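Local coordinates for protein Vv2_1132 (Vibrio vulnificus CMCP6, PDB 5Y9S) that probably regulates transcription as a tetrameric LysR-type regulator, pairing a DNA-binding helix-turn-helix domain with a periplasmic-binding-protein-like regulatory domain, at residues R102-H107 with S131-V136; S179-P184 with E274-I279. All coordinates share one frame; numbering follows the deposited sequence.

Interaction 1: R102-H107 with S131-V136; sequences RIVCLH and SVTPSV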
ATOM      1  N   ARG D 102      -0.038  26.910 -21.238  1.00 22.33           N
ATOM      2  CA  ARG D 102       0.220  25.509 -20.907  1.00 27.82           C
ATOM      3  C   ARG D 102      -0.001  24.672 -22.160  1.00 30.74           C
ATOM      4  O   ARG D 102      -1.078  24.723 -22.760  1.00 28.12           O
ATOM      5  CB  ARG D 102      -0.691  25.036 -19.772  1.00 23.19           C
ATOM      6  CG  ARG D 102      -0.176  25.362 -18.363  1.00 24.14           C
ATOM      7  CD  ARG D 102      -1.314  25.561 -17.342  1.00 20.36           C
ATOM      8  NE  ARG D 102      -2.519  26.157 -17.931  1.00 30.16           N
ATOM      9  CZ  ARG D 102      -3.737  26.077 -17.396  1.00 34.44           C
ATOM     10  NH1 ARG D 102      -4.768  26.653 -18.000  1.00 27.06           N
ATOM     11  NH2 ARG D 102      -3.933  25.409 -16.259  1.00 35.92           N
ATOM     12  N   ILE D 103       1.022  23.923 -22.568  1.00 27.65           N
ATOM     13  CA  ILE D 103       1.002  23.194 -23.830  1.00 17.42           C
ATOM     14  C   ILE D 103       1.339  21.740 -23.546  1.00 17.85           C
ATOM     15  O   ILE D 103       2.297  21.453 -22.822  1.00 21.94           O
ATOM     16  CB  ILE D 103       1.987  23.800 -24.847  1.00 26.23           C
ATOM     17  CG1 ILE D 103       1.560  25.234 -25.201  1.00 20.09           C
ATOM     18  CG2 ILE D 103       2.052  22.931 -26.067  1.00 29.24           C
ATOM     19  CD1 ILE D 103       2.627  26.070 -25.870  1.00 19.40           C
ATOM     20  N   VAL D 104       0.531  20.830 -24.081  1.00 15.19           N
ATOM     21  CA  VAL D 104       0.750  19.393 -23.975  1.00 26.95           C
ATOM     22  C   VAL D 104       0.858  18.831 -25.387  1.00 30.37           C
ATOM     23  O   VAL D 104       0.187  19.319 -26.305  1.00 24.35           O
ATOM     24  CB  VAL D 104      -0.391  18.700 -23.196  1.00 25.47           C
ATOM     25  CG1 VAL D 104      -1.720  18.910 -23.900  1.00 31.32           C
ATOM     26  CG2 VAL D 104      -0.136  17.223 -23.061  1.00 36.27           C
ATOM     27  N   CYS D 105       1.708  17.824 -25.564  1.00 25.62           N
ATOM     28  CA  CYS D 105       1.893  17.176 -26.859  1.00 27.86           C
ATOM     29  C   CYS D 105       2.752  15.938 -26.670  1.00 32.56           C
ATOM     30  O   CYS D 105       3.246  15.652 -25.575  1.00 25.86           O
ATOM     31  CB  CYS D 105       2.557  18.098 -27.873  1.00 23.60           C
ATOM     32  SG  CYS D 105       4.157  18.713 -27.286  1.00 33.08           S
ATOM     33  N   LEU D 106       2.938  15.217 -27.769  1.00 34.99           N
ATOM     34  CA  LEU D 106       3.833  14.078 -27.771  1.00 39.22           C
ATOM     35  C   LEU D 106       5.275  14.559 -27.694  1.00 35.92           C
ATOM     36  O   LEU D 106       5.591  15.705 -28.039  1.00 24.91           O
ATOM     37  CB  LEU D 106       3.624  13.230 -29.025  1.00 43.12           C
ATOM     38  CG  LEU D 106       2.265  12.531 -29.079  1.00 45.63           C
ATOM     39  CD1 LEU D 106       1.179  13.441 -29.719  1.00 53.48           C
ATOM     40  CD2 LEU D 106       2.397  11.190 -29.784  1.00 25.92           C
ATOM     41  N   HIS D 107       6.154  13.649 -27.252  1.00 30.54           N
ATOM     42  CA  HIS D 107       7.566  13.979 -27.067  1.00 30.45           C
ATOM     43  C   HIS D 107       8.198  14.493 -28.350  1.00 40.06           C
ATOM     44  O   HIS D 107       8.960  15.469 -28.326  1.00 31.59           O
ATOM     45  CB  HIS D 107       8.338  12.753 -26.582  1.00 29.15           C
ATOM     46  CG  HIS D 107       8.202  12.495 -25.116  1.00 23.82           C
ATOM     47  ND1 HIS D 107       7.018  12.096 -24.538  1.00 28.88           N
ATOM     48  CD2 HIS D 107       9.104  12.581 -24.111  1.00 25.99           C
ATOM     49  CE1 HIS D 107       7.197  11.938 -23.238  1.00 24.59           C
ATOM     50  NE2 HIS D 107       8.456  12.226 -22.953  1.00 23.46           N
ATOM     51  N   SER D 131       4.975  26.894 -21.317  1.00 25.32           N
ATOM     52  CA  SER D 131       5.237  25.698 -20.524  1.00 21.17           C
ATOM     53  C   SER D 131       4.787  24.480 -21.325  1.00 23.77           C
ATOM     54  O   SER D 131       3.586  24.268 -21.518  1.00 28.09           O
ATOM     55  CB  SER D 131       4.525  25.764 -19.173  1.00 19.26           C
ATOM     56  OG  SER D 131       4.705  24.550 -18.448  1.00 31.73           O
ATOM     57  N   VAL D 132       5.750  23.667 -21.753  1.00 27.19           N
ATOM     58  CA  VAL D 132       5.528  22.557 -22.676  1.00 19.51           C
ATOM     59  C   VAL D 132       5.789  21.259 -21.921  1.00 22.18           C
ATOM     60  O   VAL D 132       6.940  20.950 -21.596  1.00 24.76           O
ATOM     61  CB  VAL D 132       6.447  22.663 -23.898  1.00 24.45           C
ATOM     62  CG1 VAL D 132       6.377  21.390 -24.741  1.00 22.06           C
ATOM     63  CG2 VAL D 132       6.106  23.904 -24.726  1.00 30.14           C
ATOM     64  N   THR D 133       4.736  20.496 -21.622  1.00 21.57           N
ATOM     65  CA  THR D 133       4.926  19.197 -20.982  1.00 29.41           C
ATOM     66  C   THR D 133       4.595  18.086 -21.962  1.00 33.98           C
ATOM     67  O   THR D 133       3.407  17.801 -22.195  1.00 24.82           O
ATOM     68  CB  THR D 133       4.065  19.055 -19.729  1.00 36.85           C
ATOM     69  OG1 THR D 133       2.790  18.525 -20.103  1.00 43.47           O
ATOM     70  CG2 THR D 133       3.887  20.392 -19.059  1.00 35.22           C
ATOM     71  N   PRO D 134       5.595  17.411 -22.536  1.00 34.88           N
ATOM     72  CA  PRO D 134       5.299  16.268 -23.399  1.00 29.04           C
ATOM     73  C   PRO D 134       4.627  15.185 -22.578  1.00 26.93           C
ATOM     74  O   PRO D 134       4.871  15.056 -21.379  1.00 25.28           O
ATOM     75  CB  PRO D 134       6.677  15.822 -23.898  1.00 32.21           C
ATOM     76  CG  PRO D 134       7.658  16.829 -23.355  1.00 33.28           C
ATOM     77  CD  PRO D 134       7.018  17.472 -22.186  1.00 25.36           C
ATOM     78  N   SER D 135       3.769  14.402 -23.230  1.00 25.12           N
ATOM     79  CA  SER D 135       2.935  13.453 -22.507  1.00 25.28           C
ATOM     80  C   SER D 135       2.642  12.246 -23.383  1.00 30.47           C
ATOM     81  O   SER D 135       2.353  12.393 -24.574  1.00 31.37           O
ATOM     82  CB  SER D 135       1.615  14.107 -22.071  1.00 23.26           C
ATOM     83  OG  SER D 135       0.704  13.146 -21.556  1.00 29.03           O
ATOM     84  N   VAL D 136       2.710  11.054 -22.788  1.00 30.16           N
ATOM     85  CA  VAL D 136       2.283   9.835 -23.470  1.00 26.36           C
ATOM     86  C   VAL D 136       0.891   9.408 -23.038  1.00 25.48           C
ATOM     87  O   VAL D 136       0.442   8.325 -23.417  1.00 30.56           O
ATOM     88  CB  VAL D 136       3.279   8.670 -23.271  1.00 23.14           C
ATOM     89  CG1 VAL D 136       4.679   9.086 -23.664  1.00 20.79           C
ATOM     90  CG2 VAL D 136       3.249   8.143 -21.823  1.00 21.06           C
TER
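I103 holds segment S131-V136 through both of its peptide groups: I103 N donates to S131 O at 2.8 Å, and T133 N donates to I103 O at 2.9 Å. I103 thus bonds to the residues on both sides of V132, its partner, as a parallel ladder requires, with the strand axes 23° apart. The face bearing I103, C105 and V132 is the buried one. There I103 CB lies 4.1 Å from V132 CG2, with V132 CG1 near the C105 sulphur, and L114 and F118 of helix 114-120 cover the group. These neighbouring parallel strands, with helices in the chain between them, form a beta-alpha-beta crossover of the regulatory domain. Past the two I103 bonds, S135 N donates to C105 O at 2.7 Å, bent to 141° at the hydrogen. Here H107 is a CH-pi partner: P134 CB sits over the centre of its ring, 3.8 Å from the centroid and 9° off the normal. V136, by contrast exposed, brings CG1 to 3.8 Å from H107 CE1 and also packs on V136 of the second subunit. V104 CG2, anti to the backbone N, meets S135 CB at 3.7 Å, while S135 OG is hydrogen-bonded to H142 NE2 and L137 N.

Interaction 2: S179-P184 with E274-I279; sequences SEKVVP and EWQIPI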
ATOM      1  N   SER D 179       0.542  20.963 -42.758  1.00 34.49           N
ATOM      2  CA  SER D 179       0.308  19.806 -43.610  1.00 36.92           C
ATOM      3  C   SER D 179       1.604  19.506 -44.348  1.00 37.46           C
ATOM      4  O   SER D 179       2.271  20.424 -44.839  1.00 44.69           O
ATOM      5  CB  SER D 179      -0.837  20.053 -44.599  1.00 42.78           C
ATOM      6  OG  SER D 179      -2.096  19.752 -44.021  1.00 48.36           O
ATOM      7  N   GLU D 180       1.969  18.233 -44.406  1.00 28.89           N
ATOM      8  CA  GLU D 180       3.252  17.831 -44.964  1.00 27.18           C
ATOM      9  C   GLU D 180       3.168  16.351 -45.296  1.00 22.69           C
ATOM     10  O   GLU D 180       2.099  15.737 -45.210  1.00 27.16           O
ATOM     11  CB  GLU D 180       4.397  18.111 -43.983  1.00 28.71           C
ATOM     12  CG  GLU D 180       4.300  17.289 -42.704  1.00 31.98           C
ATOM     13  CD  GLU D 180       5.472  17.518 -41.752  1.00 38.69           C
ATOM     14  OE1 GLU D 180       5.343  17.206 -40.541  1.00 37.16           O
ATOM     15  OE2 GLU D 180       6.522  18.017 -42.209  1.00 42.38           O
ATOM     16  N   LYS D 181       4.301  15.770 -45.667  1.00 22.54           N
ATOM     17  CA  LYS D 181       4.370  14.357 -45.988  1.00 22.36           C
ATOM     18  C   LYS D 181       5.351  13.661 -45.054  1.00 28.53           C
ATOM     19  O   LYS D 181       6.261  14.284 -44.483  1.00 23.62           O
ATOM     20  CB  LYS D 181       4.781  14.138 -47.453  1.00 26.56           C
ATOM     21  CG  LYS D 181       4.013  14.994 -48.492  1.00 27.77           C
ATOM     22  CD  LYS D 181       2.726  14.306 -48.971  1.00 28.67           C
ATOM     23  CE  LYS D 181       2.321  14.740 -50.384  1.00 35.06           C
ATOM     24  NZ  LYS D 181       2.357  13.594 -51.344  1.00 46.29           N
ATOM     25  N   VAL D 182       5.135  12.369 -44.878  1.00 21.34           N
ATOM     26  CA  VAL D 182       6.090  11.492 -44.227  1.00 20.92           C
ATOM     27  C   VAL D 182       6.889  10.810 -45.331  1.00 21.54           C
ATOM     28  O   VAL D 182       6.328  10.071 -46.142  1.00 21.81           O
ATOM     29  CB  VAL D 182       5.386  10.468 -43.325  1.00 25.05           C
ATOM     30  CG1 VAL D 182       6.369   9.406 -42.894  1.00 19.86           C
ATOM     31  CG2 VAL D 182       4.747  11.172 -42.116  1.00 26.25           C
ATOM     32  N   VAL D 183       8.189  11.073 -45.391  1.00 21.85           N
ATOM     33  CA  VAL D 183       8.973  10.668 -46.563  1.00 23.69           C
ATOM     34  C   VAL D 183      10.057   9.670 -46.199  1.00 22.51           C
ATOM     35  O   VAL D 183      10.566   9.690 -45.074  1.00 21.98           O
ATOM     36  CB  VAL D 183       9.588  11.886 -47.255  1.00 27.35           C
ATOM     37  CG1 VAL D 183       8.473  12.858 -47.650  1.00 23.60           C
ATOM     38  CG2 VAL D 183      10.641  12.544 -46.350  1.00 23.25           C
ATOM     39  N   PRO D 184      10.416   8.762 -47.101  1.00 26.43           N
ATOM     40  CA  PRO D 184      11.537   7.852 -46.827  1.00 23.94           C
ATOM     41  C   PRO D 184      12.855   8.573 -47.079  1.00 23.67           C
ATOM     42  O   PRO D 184      13.040   9.196 -48.128  1.00 36.78           O
ATOM     43  CB  PRO D 184      11.321   6.714 -47.824  1.00 25.22           C
ATOM     44  CG  PRO D 184      10.634   7.388 -48.994  1.00 28.65           C
ATOM     45  CD  PRO D 184       9.785   8.497 -48.408  1.00 23.64           C
ATOM     46  N   GLU D 274       3.777   9.006 -54.475  1.00 68.74           N
ATOM     47  CA  GLU D 274       2.708   8.343 -53.741  1.00 57.52           C
ATOM     48  C   GLU D 274       3.224   7.355 -52.703  1.00 45.81           C
ATOM     49  O   GLU D 274       2.416   6.654 -52.085  1.00 46.63           O
ATOM     50  CB  GLU D 274       1.758   7.641 -54.717  1.00 57.96           C
ATOM     51  CG  GLU D 274       2.293   6.342 -55.265  1.00 62.16           C
ATOM     52  CD  GLU D 274       3.422   6.556 -56.242  1.00 67.41           C
ATOM     53  OE1 GLU D 274       3.346   7.517 -57.038  1.00 75.00           O
ATOM     54  OE2 GLU D 274       4.390   5.772 -56.210  1.00 69.48           O
ATOM     55  N   TRP D 275       4.538   7.271 -52.508  1.00 45.49           N
ATOM     56  CA  TRP D 275       5.147   6.589 -51.371  1.00 36.87           C
ATOM     57  C   TRP D 275       5.405   7.537 -50.214  1.00 35.93           C
ATOM     58  O   TRP D 275       5.934   7.116 -49.176  1.00 38.03           O
ATOM     59  CB  TRP D 275       6.464   5.934 -51.796  1.00 43.30           C
ATOM     60  CG  TRP D 275       6.300   4.850 -52.804  1.00 58.06           C
ATOM     61  CD1 TRP D 275       5.177   4.558 -53.524  1.00 57.99           C
ATOM     62  CD2 TRP D 275       7.287   3.893 -53.198  1.00 62.87           C
ATOM     63  NE1 TRP D 275       5.407   3.484 -54.345  1.00 59.60           N
ATOM     64  CE2 TRP D 275       6.696   3.058 -54.166  1.00 61.65           C
ATOM     65  CE3 TRP D 275       8.613   3.664 -52.829  1.00 60.51           C
ATOM     66  CZ2 TRP D 275       7.386   2.010 -54.770  1.00 62.97           C
ATOM     67  CZ3 TRP D 275       9.298   2.626 -53.432  1.00 61.80           C
ATOM     68  CH2 TRP D 275       8.683   1.810 -54.390  1.00 62.71           C
ATOM     69  N   GLN D 276       5.078   8.810 -50.392  1.00 33.74           N
ATOM     70  CA  GLN D 276       5.157   9.812 -49.341  1.00 33.06           C
ATOM     71  C   GLN D 276       3.759  10.000 -48.763  1.00 41.07           C
ATOM     72  O   GLN D 276       2.812  10.304 -49.498  1.00 49.60           O
ATOM     73  CB  GLN D 276       5.727  11.117 -49.906  1.00 28.31           C
ATOM     74  CG  GLN D 276       6.840  10.851 -50.929  1.00 32.47           C
ATOM     75  CD  GLN D 276       7.584  12.096 -51.382  1.00 40.32           C
ATOM     76  OE1 GLN D 276       8.756  12.029 -51.762  1.00 40.42           O
ATOM     77  NE2 GLN D 276       6.907  13.234 -51.350  1.00 44.82           N
ATOM     78  N   ILE D 277       3.634   9.808 -47.455  1.00 34.80           N
ATOM     79  CA  ILE D 277       2.336   9.685 -46.801  1.00 27.69           C
ATOM     80  C   ILE D 277       1.933  11.051 -46.263  1.00 31.98           C
ATOM     81  O   ILE D 277       2.674  11.620 -45.446  1.00 30.10           O
ATOM     82  CB  ILE D 277       2.365   8.653 -45.670  1.00 22.49           C
ATOM     83  CG1 ILE D 277       2.848   7.304 -46.197  1.00 26.88           C
ATOM     84  CG2 ILE D 277       0.982   8.534 -45.085  1.00 26.21           C
ATOM     85  CD1 ILE D 277       3.400   6.416 -45.136  1.00 28.05           C
ATOM     86  N   PRO D 278       0.767  11.587 -46.650  1.00 35.34           N
ATOM     87  CA  PRO D 278       0.340  12.899 -46.150  1.00 37.67           C
ATOM     88  C   PRO D 278      -0.073  12.837 -44.691  1.00 33.32           C
ATOM     89  O   PRO D 278      -0.613  11.834 -44.222  1.00 23.75           O
ATOM     90  CB  PRO D 278      -0.865  13.236 -47.032  1.00 41.63           C
ATOM     91  CG  PRO D 278      -1.477  11.912 -47.327  1.00 35.90           C
ATOM     92  CD  PRO D 278      -0.280  10.960 -47.483  1.00 39.43           C
ATOM     93  N   ILE D 279       0.136  13.949 -43.990  1.00 28.61           N
ATOM     94  CA  ILE D 279      -0.081  13.997 -42.554  1.00 28.37           C
ATOM     95  C   ILE D 279      -0.342  15.443 -42.153  1.00 28.60           C
ATOM     96  O   ILE D 279       0.213  16.377 -42.741  1.00 29.46           O
ATOM     97  CB  ILE D 279       1.129  13.379 -41.813  1.00 33.32           C
ATOM     98  CG1 ILE D 279       0.669  12.568 -40.632  1.00 44.49           C
ATOM     99  CG2 ILE D 279       2.156  14.420 -41.387  1.00 33.42           C
ATOM    100  CD1 ILE D 279       1.771  11.708 -40.156  1.00 58.20           C
TER
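I277 O receives the shortest bond of this contact, from V182 N at 2.6 Å with an N-H...O angle of 164°, and K181 CA adds a CA-H...O contact to the same oxygen at 3.3 Å. The returning bond, I277 N to V182 O at 3.0 Å, completes a hydrogen-bonded antiparallel pair between strands 172-186 and 277-286. In the two-lobed fold of LysR regulatory domains, two such strands probably run through the hinge between the lobes. A second hydrogen-bonded pair follows two residues along: I279 N donates to E180 O at 2.9 Å, and E180 N donates to I279 O at 3.0 Å. Between these pairs, K181 faces P278 at a non-hydrogen-bonded position, where the ladder calls for no N-H and the proline costs it no bond. K181 bends at chi2 (-88°), which brings CD near P278 CA. E180, V182, I277 and I279 share the opposite face. V182 CG2 reaches I279 CD1 at 3.6 Å, the two side chains crossing obliquely, while F210, L211, V214 and V218 of helix 210-220 pack on the isoleucines. E180 lies alongside I279 and points the same way, with CG 3.8 Å from I279 CG2; its OE1 is bonded to H254. Beyond the ladder, W275 O accepts from W250 NE1, and the extended chain of Q276 crosses V183, its CD lying 3.9 Å from V183 CG1.

From the N terminus, the chain first passes through the helix-turn-helix domain and the long helix 67-90. Interaction 1 then closes a short, mainly helical loop of 23 residues at the edge where the sheet runs on into the second subunit. Interaction 2 opens only later and closes a loop of 89 residues holding helix 210-220 and strands 199-205, 225-232 and 248-252, so the two contacts follow in series and neither nest nor cross. The centres of interactions 1 and 2 lie about 24 Å apart, and the two do not touch. A strand path through the same sheet connects them: 100-105 pairs with 153-157, which pairs with 277-286, the strand used by interaction 2.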